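Local coordinates for protein gamma-glutamyltransferase 1 Threonine peptidase. MEROPS family T03 (Pseudomonas nitroreducens, PDB 7D9E) that forms, as the L-subunit, part of a gamma-glutamyltranspeptidase that probably transfers gamma-glutamyl groups to acceptors, as in theanine synthesis, at residues A53-V58 / E136-F141; I96-A101 / G235-D240; A265-S270 / D316-P321. One frame throughout, in Å; residues are numbered along the deposited sequence.

Overall arrangement
Following the chain from its N terminus, contact 1 brings helix 130-141 back against the start of helix 53-67, closing a loop that includes strands 77-84 and 87-93. Contact 2 starts within that loop, just after strand 87-93, and closes only at 235-240, so the two cross along the chain although their nearest atoms are about 13 Å apart. It ties the connection following strand 87-93 to the entry of helix 239-244. Contact 3 follows in series: the link from strand 260-264 to helix 271-284 meets the exit of helix 297-317. Its nearest atoms lie about 6 Å from those of contact 2. Contacts 1 and 3 pack helices and loops against the four-stranded antiparallel sheet.

Contact 1 of 3, residues A53-V58 / E136-F141; sequences AVDAAV and EAHQRF
The imidazole of His138 offers its edge to Asp55: OD1 of Asp55 lies near the ring plane, 3.3 Å from His138 NE2, with carboxylate and ring turned 63° apart. One face of the Phe141 ring is covered from its own helix by Arg140, whose CG sits 3.5 Å above the centre, while the ring of Tyr89 also meets it. Contact with the facing helix falls instead to the root of this side chain, where Phe141 CB is 3.7 Å from Val54 CG2. The other branch of Val54, CG1, lies anti to the backbone N (chi1 172°) and reaches Ala137 O at 3.6 Å. One turn on, Val58 CG2 abuts His138 CB at 4.0 Å. These side chains fill the gap between two nearly antiparallel helical segments, whose axes approach to 9.4 Å at 157°, with Leu149 of helix 146-159 touching Asp55, Val58 and His138. Asp55 OD1 takes hydrogen bonds from the backbone N of Lys143 and of Leu144, and His138 NE2 is weakly bonded to Leu144 O. The buried carboxylate is therefore gripped by two amides, which would probably stabilise its negative charge.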
ATOM      1  N   ALA A  53      -5.899 -19.201   4.236  1.00 25.66           N
ATOM      2  CA  ALA A  53      -5.521 -17.978   3.544  1.00 21.28           C
ATOM      3  C   ALA A  53      -4.308 -17.335   4.194  1.00 21.14           C
ATOM      4  O   ALA A  53      -3.508 -16.693   3.511  1.00 21.69           O
ATOM      5  CB  ALA A  53      -6.685 -16.984   3.505  1.00 22.92           C
ATOM      6  N   VAL A  54      -4.157 -17.484   5.511  1.00 20.95           N
ATOM      7  CA  VAL A  54      -3.027 -16.866   6.193  1.00 21.72           C
ATOM      8  C   VAL A  54      -1.744 -17.635   5.901  1.00 22.12           C
ATOM      9  O   VAL A  54      -0.697 -17.029   5.637  1.00 21.22           O
ATOM     10  CB  VAL A  54      -3.302 -16.738   7.702  1.00 23.42           C
ATOM     11  CG1 VAL A  54      -2.046 -16.272   8.428  1.00 24.51           C
ATOM     12  CG2 VAL A  54      -4.467 -15.783   7.942  1.00 23.76           C
ATOM     13  N   ASP A  55      -1.802 -18.973   5.934  1.00 23.27           N
ATOM     14  CA  ASP A  55      -0.654 -19.765   5.496  1.00 22.97           C
ATOM     15  C   ASP A  55      -0.220 -19.343   4.103  1.00 23.59           C
ATOM     16  O   ASP A  55       0.969 -19.134   3.828  1.00 22.90           O
ATOM     17  CB  ASP A  55      -0.992 -21.253   5.469  1.00 23.27           C
ATOM     18  CG  ASP A  55      -1.321 -21.796   6.825  1.00 37.21           C
ATOM     19  OD1 ASP A  55      -0.522 -21.558   7.763  1.00 31.77           O
ATOM     20  OD2 ASP A  55      -2.382 -22.444   6.955  1.00 34.53           O
ATOM     21  N   ALA A  56      -1.188 -19.221   3.199  1.00 22.07           N
ATOM     22  CA  ALA A  56      -0.858 -18.872   1.829  1.00 20.25           C
ATOM     23  C   ALA A  56      -0.289 -17.465   1.754  1.00 19.85           C
ATOM     24  O   ALA A  56       0.646 -17.202   0.985  1.00 19.64           O
ATOM     25  CB  ALA A  56      -2.101 -18.996   0.957  1.00 21.69           C
ATOM     26  N   ALA A  57      -0.827 -16.551   2.562  1.00 19.82           N
ATOM     27  CA  ALA A  57      -0.329 -15.179   2.565  1.00 21.72           C
ATOM     28  C   ALA A  57       1.108 -15.095   3.060  1.00 17.98           C
ATOM     29  O   ALA A  57       1.913 -14.334   2.511  1.00 18.32           O
ATOM     30  CB  ALA A  57      -1.247 -14.294   3.403  1.00 18.52           C
ATOM     31  N   VAL A  58       1.456 -15.871   4.083  1.00 20.32           N
ATOM     32  CA  VAL A  58       2.832 -15.893   4.571  1.00 20.00           C
ATOM     33  C   VAL A  58       3.775 -16.372   3.478  1.00 19.03           C
ATOM     34  O   VAL A  58       4.791 -15.734   3.179  1.00 19.47           O
ATOM     35  CB  VAL A  58       2.933 -16.763   5.831  1.00 23.27           C
ATOM     36  CG1 VAL A  58       4.386 -16.939   6.221  1.00 25.43           C
ATOM     37  CG2 VAL A  58       2.120 -16.128   6.941  1.00 25.73           C
ATOM     38  N   GLU A 136       3.391 -12.667  13.418  1.00 20.39           N
ATOM     39  CA  GLU A 136       2.217 -12.479  14.262  1.00 19.72           C
ATOM     40  C   GLU A 136       0.956 -13.017  13.594  1.00 20.80           C
ATOM     41  O   GLU A 136       0.131 -13.653  14.254  1.00 22.90           O
ATOM     42  CB  GLU A 136       2.047 -11.003  14.629  1.00 23.31           C
ATOM     43  CG  GLU A 136       3.086 -10.463  15.611  1.00 28.24           C
ATOM     44  CD  GLU A 136       3.128 -11.195  16.945  1.00 49.96           C
ATOM     45  OE1 GLU A 136       2.225 -12.014  17.227  1.00 40.97           O
ATOM     46  OE2 GLU A 136       4.086 -10.955  17.710  1.00 55.70           O
ATOM     47  N   ALA A 137       0.789 -12.778  12.290  1.00 20.54           N
ATOM     48  CA  ALA A 137      -0.388 -13.293  11.605  1.00 19.17           C
ATOM     49  C   ALA A 137      -0.398 -14.816  11.619  1.00 17.97           C
ATOM     50  O   ALA A 137      -1.423 -15.441  11.901  1.00 20.04           O
ATOM     51  CB  ALA A 137      -0.428 -12.776  10.164  1.00 20.92           C
ATOM     52  N   HIS A 138       0.744 -15.432  11.313  1.00 21.45           N
ATOM     53  CA  HIS A 138       0.810 -16.887  11.296  1.00 21.53           C
ATOM     54  C   HIS A 138       0.597 -17.490  12.684  1.00 22.60           C
ATOM     55  O   HIS A 138      -0.099 -18.507  12.836  1.00 24.54           O
ATOM     56  CB  HIS A 138       2.143 -17.350  10.723  1.00 22.10           C
ATOM     57  CG  HIS A 138       2.199 -18.830  10.522  1.00 20.84           C
ATOM     58  ND1 HIS A 138       2.883 -19.676  11.363  1.00 28.00           N
ATOM     59  CD2 HIS A 138       1.598 -19.618   9.599  1.00 27.82           C
ATOM     60  CE1 HIS A 138       2.721 -20.921  10.954  1.00 28.31           C
ATOM     61  NE2 HIS A 138       1.952 -20.910   9.881  1.00 26.66           N
ATOM     62  N   GLN A 139       1.190 -16.884  13.711  1.00 22.86           N
ATOM     63  CA  GLN A 139       1.019 -17.392  15.066  1.00 27.43           C
ATOM     64  C   GLN A 139      -0.448 -17.425  15.451  1.00 26.00           C
ATOM     65  O   GLN A 139      -0.899 -18.323  16.173  1.00 27.50           O
ATOM     66  CB  GLN A 139       1.765 -16.476  16.031  1.00 26.48           C
ATOM     67  CG  GLN A 139       3.230 -16.737  16.106  1.00 36.19           C
ATOM     68  CD  GLN A 139       3.528 -17.947  16.948  1.00 41.31           C
ATOM     69  OE1 GLN A 139       3.959 -18.984  16.442  1.00 46.79           O
ATOM     70  NE2 GLN A 139       3.245 -17.844  18.238  1.00 45.09           N
ATOM     71  N   ARG A 140      -1.215 -16.450  14.980  1.00 24.78           N
ATOM     72  CA  ARG A 140      -2.601 -16.363  15.426  1.00 22.44           C
ATOM     73  C   ARG A 140      -3.544 -17.234  14.602  1.00 25.92           C
ATOM     74  O   ARG A 140      -4.486 -17.811  15.156  1.00 27.72           O
ATOM     75  CB  ARG A 140      -3.068 -14.907  15.398  1.00 22.19           C
ATOM     76  CG  ARG A 140      -4.479 -14.704  15.920  1.00 28.25           C
ATOM     77  CD  ARG A 140      -4.760 -13.223  16.147  1.00 25.18           C
ATOM     78  NE  ARG A 140      -5.916 -13.012  17.014  1.00 29.77           N
ATOM     79  CZ  ARG A 140      -6.400 -11.814  17.323  1.00 28.77           C
ATOM     80  NH1 ARG A 140      -5.826 -10.713  16.837  1.00 30.44           N
ATOM     81  NH2 ARG A 140      -7.450 -11.716  18.112  1.00 29.76           N
ATOM     82  N   PHE A 141      -3.295 -17.375  13.299  1.00 24.17           N
ATOM     83  CA  PHE A 141      -4.269 -17.988  12.412  1.00 24.23           C
ATOM     84  C   PHE A 141      -3.731 -19.133  11.565  1.00 26.97           C
ATOM     85  O   PHE A 141      -4.535 -19.856  10.972  1.00 31.21           O
ATOM     86  CB  PHE A 141      -4.835 -16.922  11.467  1.00 24.03           C
ATOM     87  CG  PHE A 141      -5.555 -15.809  12.160  1.00 25.25           C
ATOM     88  CD1 PHE A 141      -6.705 -16.061  12.885  1.00 26.57           C
ATOM     89  CD2 PHE A 141      -5.090 -14.508  12.087  1.00 24.76           C
ATOM     90  CE1 PHE A 141      -7.389 -15.031  13.523  1.00 29.99           C
ATOM     91  CE2 PHE A 141      -5.760 -13.478  12.722  1.00 24.44           C
ATOM     92  CZ  PHE A 141      -6.923 -13.735  13.430  1.00 26.54           C
TER

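Contact 2 of 3, residues I96-A101 / G235-D240; sequences IAPKAA and GLITSD
Pro98 and Leu236 cross obliquely, the proline ring bearing on the first carbon of the leucine: Pro98 CB is 3.9 Å from Leu236 CB. The neighbouring ring atom, Pro98 CG, also meets Ile237, 4.0 Å from its CG1, so the ring spans two consecutive residues. Leu236 then extends beyond the proline. With CG anti to the carbonyl carbon (chi1 -75°), it lays CD2 over the backbone, 3.8 Å from Ala100 C, and within 4.3 Å of Ala100 CB. Lys99 works at the opposite end of the interface. Its chain runs extended until a bend at chi4 (-66°), with CE 3.8 Å from the carbonyl oxygen of Asp240. The ammonium goes on to a salt bridge with Asp244, while the carboxylate of Asp240 is not in contact with it. Between these apolar and charged ends, a water bridges the two backbones, accepting from Ala100 N and donating to Leu236 O at 2.8 Å. Asp241 adds a further tie, receiving Lys99 N on OD1 and bonding Thr238 OG1 through OD2. The Ala101 N to Pro98 O hydrogen bond, 2.9 Å, closes a type I beta turn over Pro98-Ala101. The arrangement is thus a type I beta turn with Pro98 at its first position, docked on the entry to helix 239-244, where Thr238 occupies the N-cap position.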
ATOM      1  N   ILE A  96       8.589   1.896  12.096  1.00 17.46           N
ATOM      2  CA  ILE A  96       8.625   2.956  13.097  1.00 19.13           C
ATOM      3  C   ILE A  96       9.904   3.766  12.919  1.00 17.74           C
ATOM      4  O   ILE A  96      10.941   3.246  12.491  1.00 18.68           O
ATOM      5  CB  ILE A  96       8.492   2.468  14.556  1.00 21.26           C
ATOM      6  CG1 ILE A  96       9.570   1.466  14.900  1.00 20.68           C
ATOM      7  CG2 ILE A  96       7.100   1.837  14.805  1.00 20.80           C
ATOM      8  CD1 ILE A  96       9.495   0.972  16.330  1.00 26.78           C
ATOM      9  N   ALA A  97       9.838   5.046  13.271  1.00 18.86           N
ATOM     10  CA  ALA A  97      11.047   5.860  13.259  1.00 19.07           C
ATOM     11  C   ALA A  97      12.044   5.329  14.288  1.00 19.34           C
ATOM     12  O   ALA A  97      11.650   4.971  15.406  1.00 20.02           O
ATOM     13  CB  ALA A  97      10.727   7.313  13.623  1.00 19.09           C
ATOM     14  N   PRO A  98      13.341   5.294  13.955  1.00 19.23           N
ATOM     15  CA  PRO A  98      14.351   4.937  14.960  1.00 18.34           C
ATOM     16  C   PRO A  98      14.335   5.870  16.159  1.00 20.88           C
ATOM     17  O   PRO A  98      13.897   7.020  16.098  1.00 21.24           O
ATOM     18  CB  PRO A  98      15.684   4.993  14.191  1.00 19.09           C
ATOM     19  CG  PRO A  98      15.326   5.239  12.744  1.00 23.21           C
ATOM     20  CD  PRO A  98      13.887   5.473  12.598  1.00 20.48           C
ATOM     21  N   LYS A  99      14.806   5.334  17.287  1.00 21.43           N
ATOM     22  CA  LYS A  99      14.815   6.092  18.530  1.00 23.19           C
ATOM     23  C   LYS A  99      15.640   7.364  18.400  1.00 22.79           C
ATOM     24  O   LYS A  99      15.369   8.356  19.085  1.00 25.42           O
ATOM     25  CB  LYS A  99      15.368   5.210  19.648  1.00 22.32           C
ATOM     26  CG  LYS A  99      14.378   4.106  20.049  1.00 25.93           C
ATOM     27  CD  LYS A  99      14.962   3.139  21.056  1.00 29.92           C
ATOM     28  CE  LYS A  99      14.132   1.874  21.159  1.00 39.86           C
ATOM     29  NZ  LYS A  99      12.775   2.144  21.726  1.00 44.42           N
ATOM     30  N   ALA A 100      16.639   7.363  17.525  1.00 22.24           N
ATOM     31  CA  ALA A 100      17.467   8.535  17.317  1.00 24.74           C
ATOM     32  C   ALA A 100      16.912   9.501  16.276  1.00 24.35           C
ATOM     33  O   ALA A 100      17.547  10.526  16.008  1.00 27.45           O
ATOM     34  CB  ALA A 100      18.891   8.108  16.925  1.00 26.77           C
ATOM     35  N   ALA A 101      15.734   9.237  15.727  1.00 23.42           N
ATOM     36  CA  ALA A 101      15.136  10.177  14.789  1.00 24.31           C
ATOM     37  C   ALA A 101      14.697  11.450  15.501  1.00 26.39           C
ATOM     38  O   ALA A 101      14.383  11.442  16.692  1.00 27.10           O
ATOM     39  CB  ALA A 101      13.936   9.526  14.093  1.00 22.55           C
ATOM     40  N   GLY A 235      23.688   5.133   9.434  1.00 30.77           N
ATOM     41  CA  GLY A 235      22.279   5.033   9.734  1.00 29.79           C
ATOM     42  C   GLY A 235      22.002   5.159  11.221  1.00 28.23           C
ATOM     43  O   GLY A 235      22.902   5.309  12.051  1.00 30.70           O
ATOM     44  N   LEU A 236      20.714   5.068  11.554  1.00 25.08           N
ATOM     45  CA  LEU A 236      20.259   5.329  12.914  1.00 27.45           C
ATOM     46  C   LEU A 236      19.770   4.078  13.620  1.00 30.35           C
ATOM     47  O   LEU A 236      19.703   4.072  14.851  1.00 26.77           O
ATOM     48  CB  LEU A 236      19.079   6.303  12.867  1.00 26.65           C
ATOM     49  CG  LEU A 236      19.369   7.762  12.578  1.00 28.92           C
ATOM     50  CD1 LEU A 236      19.847   7.932  11.163  1.00 41.57           C
ATOM     51  CD2 LEU A 236      18.090   8.573  12.777  1.00 30.56           C
ATOM     52  N   ILE A 237      19.418   3.029  12.883  1.00 23.39           N
ATOM     53  CA  ILE A 237      18.797   1.861  13.486  1.00 22.65           C
ATOM     54  C   ILE A 237      19.821   1.112  14.321  1.00 23.50           C
ATOM     55  O   ILE A 237      20.959   0.872  13.881  1.00 25.30           O
ATOM     56  CB  ILE A 237      18.186   0.966  12.411  1.00 21.33           C
ATOM     57  CG1 ILE A 237      17.032   1.726  11.750  1.00 24.89           C
ATOM     58  CG2 ILE A 237      17.635  -0.336  13.007  1.00 27.24           C
ATOM     59  CD1 ILE A 237      16.479   1.024  10.546  1.00 25.78           C
ATOM     60  N   THR A 238      19.427   0.779  15.550  1.00 25.05           N
ATOM     61  CA  THR A 238      20.265   0.090  16.522  1.00 24.79           C
ATOM     62  C   THR A 238      19.606  -1.218  16.951  1.00 24.23           C
ATOM     63  O   THR A 238      18.451  -1.491  16.650  1.00 24.04           O
ATOM     64  CB  THR A 238      20.485   0.956  17.784  1.00 26.18           C
ATOM     65  OG1 THR A 238      19.235   1.147  18.459  1.00 26.85           O
ATOM     66  CG2 THR A 238      21.104   2.301  17.439  1.00 30.25           C
ATOM     67  N   SER A 239      20.360  -2.037  17.689  1.00 25.66           N
ATOM     68  CA  SER A 239      19.775  -3.250  18.255  1.00 27.32           C
ATOM     69  C   SER A 239      18.545  -2.933  19.103  1.00 24.87           C
ATOM     70  O   SER A 239      17.544  -3.665  19.058  1.00 25.80           O
ATOM     71  CB  SER A 239      20.828  -3.996  19.087  1.00 30.91           C
ATOM     72  OG  SER A 239      20.205  -5.056  19.803  1.00 36.23           O
ATOM     73  N   ASP A 240      18.584  -1.833  19.869  1.00 29.52           N
ATOM     74  CA  ASP A 240      17.434  -1.455  20.689  1.00 30.53           C
ATOM     75  C   ASP A 240      16.182  -1.247  19.837  1.00 27.55           C
ATOM     76  O   ASP A 240      15.076  -1.641  20.232  1.00 29.05           O
ATOM     77  CB  ASP A 240      17.722  -0.161  21.461  1.00 28.41           C
ATOM     78  CG  ASP A 240      18.552  -0.380  22.708  1.00 41.04           C
ATOM     79  OD1 ASP A 240      19.208  -1.437  22.830  1.00 46.64           O
ATOM     80  OD2 ASP A 240      18.547   0.522  23.573  1.00 49.28           O
TER
HETATM   81  O   HOH W   1      17.996   4.824  16.873  1.00 22.45           O

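Contact 3 of 3, residues A265-S270 / D316-P321; sequences APLPSS and DYLGDP
Apolar packing carries most of the contact, and Leu267 is at its centre. Leu267 and Pro321 slide past each other in opposite directions, with Leu267 CB 3.8 Å from Pro321 CG. Farther out, Leu267 CD2 lies 4.1 Å from Leu318 CB, the two leucines crossing at about a right angle, and the same methyl makes a van der Waals contact with the backbone carbonyl of Gly319, 3.8 Å from its O. Leu318 in turn directs CD1 at Ser270 CB, 3.9 Å away. An alanine at Leu267 would take away CG and both methyls, and with them would probably go the packing against Leu318, Gly319 O and the flanking Val326 and Val328.

Backbone geometry sets this surface. A cis peptide joins Leu267 to Pro268, and the Ser269 N to Pro266 O hydrogen bond, 2.8 Å, closes the turn as type VIa. No hydrogen bond runs directly between the segments.

Polar side chains face other partners. Ser269 OG caps Gly271 N at the approach to helix 271-284. Ser270 OG bonds Arg314 NE and also Ser72 O of the partner chain, while Asp320 OD2 accepts a hydrogen bond from Arg69 N of that chain. The side chain of Ser270 lies about 7 Å from the bound DON. Chemically, then, an apolar join holds the two loops together while their hydroxyls and carboxylate engage a helix start, Arg314 and the partner chain, close to the ligand site.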
ATOM      1  N   ALA A 265      -8.078  -0.256   6.218  1.00 18.37           N
ATOM      2  CA  ALA A 265      -7.000   0.092   7.131  1.00 16.72           C
ATOM      3  C   ALA A 265      -7.356   1.317   7.954  1.00 19.54           C
ATOM      4  O   ALA A 265      -7.669   2.363   7.386  1.00 19.50           O
ATOM      5  CB  ALA A 265      -5.737   0.380   6.317  1.00 20.13           C
ATOM      6  N   PRO A 266      -7.286   1.232   9.285  1.00 17.21           N
ATOM      7  CA  PRO A 266      -7.424   2.411  10.143  1.00 18.44           C
ATOM      8  C   PRO A 266      -6.069   3.107  10.258  1.00 18.15           C
ATOM      9  O   PRO A 266      -5.077   2.695   9.660  1.00 18.20           O
ATOM     10  CB  PRO A 266      -7.832   1.780  11.462  1.00 20.24           C
ATOM     11  CG  PRO A 266      -6.988   0.493  11.491  1.00 19.00           C
ATOM     12  CD  PRO A 266      -6.981   0.013  10.068  1.00 17.38           C
ATOM     13  N   LEU A 267      -6.044   4.182  11.043  1.00 19.09           N
ATOM     14  CA  LEU A 267      -4.789   4.850  11.327  1.00 19.72           C
ATOM     15  C   LEU A 267      -3.785   3.831  11.857  1.00 18.32           C
ATOM     16  O   LEU A 267      -4.152   2.955  12.648  1.00 19.00           O
ATOM     17  CB  LEU A 267      -5.016   5.952  12.362  1.00 20.85           C
ATOM     18  CG  LEU A 267      -5.742   7.194  11.851  1.00 22.78           C
ATOM     19  CD1 LEU A 267      -6.031   8.115  13.015  1.00 27.38           C
ATOM     20  CD2 LEU A 267      -4.921   7.921  10.799  1.00 25.18           C
ATOM     21  N   PRO A 268      -2.510   3.917  11.459  1.00 17.91           N
ATOM     22  CA  PRO A 268      -1.837   5.002  10.744  1.00 18.63           C
ATOM     23  C   PRO A 268      -2.007   5.048   9.230  1.00 18.44           C
ATOM     24  O   PRO A 268      -1.304   5.832   8.586  1.00 19.45           O
ATOM     25  CB  PRO A 268      -0.368   4.760  11.104  1.00 18.68           C
ATOM     26  CG  PRO A 268      -0.278   3.289  11.166  1.00 18.42           C
ATOM     27  CD  PRO A 268      -1.554   2.860  11.860  1.00 20.54           C
ATOM     28  N   SER A 269      -2.914   4.260   8.665  1.00 17.04           N
ATOM     29  CA  SER A 269      -3.359   4.516   7.305  1.00 17.46           C
ATOM     30  C   SER A 269      -4.386   5.630   7.299  1.00 20.03           C
ATOM     31  O   SER A 269      -5.306   5.656   8.128  1.00 19.80           O
ATOM     32  CB  SER A 269      -3.968   3.286   6.648  1.00 20.11           C
ATOM     33  OG  SER A 269      -4.260   3.637   5.289  1.00 19.77           O
ATOM     34  N   SER A 270      -4.240   6.541   6.344  1.00 16.87           N
ATOM     35  CA  SER A 270      -5.247   7.541   6.033  1.00 16.26           C
ATOM     36  C   SER A 270      -6.354   6.978   5.147  1.00 18.37           C
ATOM     37  O   SER A 270      -7.363   7.660   4.956  1.00 18.13           O
ATOM     38  CB  SER A 270      -4.583   8.723   5.318  1.00 19.72           C
ATOM     39  OG  SER A 270      -4.032   8.342   4.052  1.00 18.24           O
ATOM     40  N   ASP A 316      -4.176  17.768   7.677  1.00 23.43           N
ATOM     41  CA  ASP A 316      -4.225  18.542   8.906  1.00 25.50           C
ATOM     42  C   ASP A 316      -4.286  17.671  10.147  1.00 27.15           C
ATOM     43  O   ASP A 316      -3.694  18.029  11.176  1.00 29.68           O
ATOM     44  CB  ASP A 316      -5.453  19.461   8.865  1.00 25.70           C
ATOM     45  CG  ASP A 316      -5.314  20.668   9.764  1.00 39.48           C
ATOM     46  OD1 ASP A 316      -4.358  21.455   9.589  1.00 44.28           O
ATOM     47  OD2 ASP A 316      -6.183  20.832  10.638  1.00 39.54           O
ATOM     48  N   TYR A 317      -4.995  16.541  10.084  1.00 24.70           N
ATOM     49  CA  TYR A 317      -5.375  15.827  11.289  1.00 23.67           C
ATOM     50  C   TYR A 317      -4.687  14.490  11.500  1.00 21.10           C
ATOM     51  O   TYR A 317      -4.645  14.026  12.642  1.00 24.85           O
ATOM     52  CB  TYR A 317      -6.890  15.560  11.299  1.00 25.23           C
ATOM     53  CG  TYR A 317      -7.719  16.809  11.192  1.00 23.39           C
ATOM     54  CD1 TYR A 317      -7.650  17.796  12.165  1.00 28.66           C
ATOM     55  CD2 TYR A 317      -8.570  16.997  10.120  1.00 23.49           C
ATOM     56  CE1 TYR A 317      -8.415  18.948  12.067  1.00 28.57           C
ATOM     57  CE2 TYR A 317      -9.339  18.142  10.015  1.00 27.60           C
ATOM     58  CZ  TYR A 317      -9.250  19.114  10.980  1.00 28.65           C
ATOM     59  OH  TYR A 317     -10.001  20.259  10.879  1.00 30.79           O
ATOM     60  N   LEU A 318      -4.192  13.842  10.456  1.00 20.47           N
ATOM     61  CA  LEU A 318      -3.925  12.411  10.522  1.00 19.94           C
ATOM     62  C   LEU A 318      -2.456  12.071  10.765  1.00 21.34           C
ATOM     63  O   LEU A 318      -1.540  12.693  10.213  1.00 22.82           O
ATOM     64  CB  LEU A 318      -4.448  11.689   9.283  1.00 19.57           C
ATOM     65  CG  LEU A 318      -5.924  11.962   8.969  1.00 21.48           C
ATOM     66  CD1 LEU A 318      -6.349  11.063   7.826  1.00 19.74           C
ATOM     67  CD2 LEU A 318      -6.819  11.702  10.151  1.00 20.75           C
ATOM     68  N   GLY A 319      -2.260  11.060  11.603  1.00 22.23           N
ATOM     69  CA  GLY A 319      -0.938  10.586  11.956  1.00 21.87           C
ATOM     70  C   GLY A 319      -1.079   9.403  12.889  1.00 22.65           C
ATOM     71  O   GLY A 319      -2.187   8.952  13.163  1.00 23.13           O
ATOM     72  N   ASP A 320       0.052   8.921  13.410  1.00 20.87           N
ATOM     73  CA  ASP A 320       0.028   7.779  14.316  1.00 20.81           C
ATOM     74  C   ASP A 320      -0.905   8.070  15.482  1.00 20.95           C
ATOM     75  O   ASP A 320      -0.688   9.050  16.209  1.00 21.20           O
ATOM     76  CB  ASP A 320       1.451   7.536  14.805  1.00 19.38           C
ATOM     77  CG  ASP A 320       1.595   6.290  15.674  1.00 23.57           C
ATOM     78  OD1 ASP A 320       0.691   5.965  16.483  1.00 21.70           O
ATOM     79  OD2 ASP A 320       2.666   5.649  15.606  1.00 21.68           O
ATOM     80  N   PRO A 321      -1.929   7.241  15.717  1.00 21.89           N
ATOM     81  CA  PRO A 321      -2.968   7.621  16.680  1.00 21.94           C
ATOM     82  C   PRO A 321      -2.550   7.504  18.127  1.00 27.04           C
ATOM     83  O   PRO A 321      -3.323   7.908  19.010  1.00 29.95           O
ATOM     84  CB  PRO A 321      -4.112   6.630  16.377  1.00 25.69           C
ATOM     85  CG  PRO A 321      -3.437   5.434  15.816  1.00 22.78           C
ATOM     86  CD  PRO A 321      -2.220   5.960  15.047  1.00 22.16           C
TER